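Local coordinates for ferric vibriobactin ABC transporter, periplasmic ferric vibriobactin-binding protein (Vibrio cholerae, PDB 3R5T) that binds ferric vibriobactin in the periplasm and probably delivers it to an ABC transporter for iron uptake, at residues A[85-90]-A[109-114]. Sequence-based numbering, arbitrary orientation.
Sequences EQPDLI and AIAPTI
Ile90 is held through both its backbone N and its backbone O by the segment 109-114: its N donates to Pro112 O (2.9 Å, 160° at the hydrogen), and its O accepts from Ile114 N at 2.9 Å. One residue thus bonding to the two neighbours of Thr113 defines a parallel bridge, Ile90 opposite Thr113. Each carbonyl also receives a CA-H...O contact, Pro112 O from Leu89 CA and Ile90 O from Thr113 CA.

Ile90 and Thr113 share one face of the sheet. Thr113 OG1, anti to its own carbonyl carbon (chi1 -62°), lies 3.6 Å from Ile90 CB and donates to Ala111 O at 2.8 Å, which ties the hydroxyl back to the turn entering the strand. Ile90 CD1 reaches the methyl of Ala111 (CD1 to CB 3.9 Å) and, more loosely, Ile110 CB. That same methyl sits 3.3 Å from Pro87 O, which also accepts a hydrogen bond from a water. Leu89 leaves by the other face; with CG anti to the backbone N (chi1 -178°), its CD1 turns back to Ile114 CG2, 4.0 Å away.

Further out, Val82 of helix 79-85 packs on Pro87, Ile90 and Ile110, while Ile19 and Thr134 touch Leu89. The Asp88 carboxylate accepts from the backbone N of Lys24 and Arg25, and Gln108 OE1 takes the N-H of Thr113.

Strands 89-93 and 113-116, linked through helix 104-108, form a beta-alpha-beta crossover at one edge of the five-stranded parallel sheet in this periplasmic binding protein.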
# COMPACT_ATOMS: atom_id res chain seq x y z
N GLU A 85 19.61 -18.02 -1.17
CA GLU A 85 18.51 -18.08 -0.21
C GLU A 85 17.70 -19.37 -0.33
O GLU A 85 16.96 -19.73 0.60
CB GLU A 85 17.60 -16.86 -0.35
CG GLU A 85 18.25 -15.55 0.09
CD GLU A 85 18.73 -15.60 1.53
OE1 GLU A 85 19.93 -15.35 1.77
OE2 GLU A 85 17.91 -15.90 2.43
N GLN A 86 17.83 -20.06 -1.46
CA GLN A 86 17.07 -21.29 -1.74
C GLN A 86 15.59 -21.18 -1.39
O GLN A 86 15.07 -21.94 -0.55
CB GLN A 86 17.69 -22.51 -1.04
CG GLN A 86 19.10 -22.84 -1.53
CD GLN A 86 19.26 -24.30 -1.89
OE1 GLN A 86 18.38 -24.90 -2.50
NE2 GLN A 86 20.40 -24.87 -1.52
N PRO A 87 14.89 -20.25 -2.03
CA PRO A 87 13.47 -20.07 -1.74
C PRO A 87 12.63 -21.16 -2.39
O PRO A 87 13.08 -21.83 -3.32
CB PRO A 87 13.16 -18.71 -2.37
CG PRO A 87 14.12 -18.63 -3.52
CD PRO A 87 15.37 -19.32 -3.07
N ASP A 88 11.41 -21.35 -1.89
CA ASP A 88 10.45 -22.22 -2.55
C ASP A 88 9.23 -21.47 -3.09
O ASP A 88 8.28 -22.07 -3.60
CB ASP A 88 10.03 -23.39 -1.65
CG ASP A 88 9.45 -22.94 -0.31
OD1 ASP A 88 9.20 -21.73 -0.11
OD2 ASP A 88 9.22 -23.84 0.53
N LEU A 89 9.26 -20.15 -2.97
CA LEU A 89 8.28 -19.31 -3.65
C LEU A 89 8.92 -17.94 -3.82
O LEU A 89 9.46 -17.40 -2.87
CB LEU A 89 6.99 -19.17 -2.83
CG LEU A 89 5.89 -18.33 -3.49
CD1 LEU A 89 5.31 -19.04 -4.72
CD2 LEU A 89 4.77 -18.00 -2.50
N ILE A 90 8.81 -17.38 -5.01
CA ILE A 90 9.31 -16.03 -5.29
C ILE A 90 8.13 -15.15 -5.69
O ILE A 90 7.35 -15.52 -6.57
CB ILE A 90 10.38 -16.04 -6.41
CG1 ILE A 90 11.59 -16.87 -5.98
CG2 ILE A 90 10.83 -14.62 -6.77
CD1 ILE A 90 12.53 -17.23 -7.12
N ALA A 109 13.22 -20.17 -13.07
CA ALA A 109 14.24 -21.21 -13.20
C ALA A 109 14.76 -21.62 -11.83
O ALA A 109 15.34 -22.71 -11.68
CB ALA A 109 15.39 -20.72 -14.08
N ILE A 110 14.56 -20.76 -10.84
CA ILE A 110 15.06 -20.99 -9.48
C ILE A 110 14.02 -21.60 -8.55
O ILE A 110 14.32 -22.53 -7.80
CB ILE A 110 15.56 -19.68 -8.84
CG1 ILE A 110 16.52 -18.95 -9.79
CG2 ILE A 110 16.20 -19.97 -7.49
CD1 ILE A 110 17.04 -17.62 -9.26
N ALA A 111 12.80 -21.07 -8.60
CA ALA A 111 11.70 -21.55 -7.76
C ALA A 111 10.37 -21.09 -8.35
O ALA A 111 10.33 -20.16 -9.16
CB ALA A 111 11.85 -21.03 -6.33
N PRO A 112 9.27 -21.72 -7.92
CA PRO A 112 7.95 -21.27 -8.37
C PRO A 112 7.81 -19.78 -8.13
O PRO A 112 8.04 -19.30 -7.02
CB PRO A 112 6.99 -22.05 -7.47
CG PRO A 112 7.74 -23.34 -7.16
CD PRO A 112 9.19 -22.90 -7.03
N THR A 113 7.44 -19.04 -9.17
CA THR A 113 7.39 -17.59 -9.13
C THR A 113 5.99 -17.10 -9.46
O THR A 113 5.41 -17.50 -10.47
CB THR A 113 8.44 -17.00 -10.11
OG1 THR A 113 9.73 -17.43 -9.70
CG2 THR A 113 8.41 -15.48 -10.13
N ILE A 114 5.43 -16.26 -8.59
CA ILE A 114 4.09 -15.73 -8.78
C ILE A 114 4.09 -14.20 -8.94
O ILE A 114 5.01 -13.52 -8.48
CB ILE A 114 3.12 -16.16 -7.65
CG1 ILE A 114 3.54 -15.56 -6.29
CG2 ILE A 114 3.00 -17.70 -7.64
CD1 ILE A 114 2.45 -15.74 -5.20
O HOH W 1 15.41 -22.70 -4.49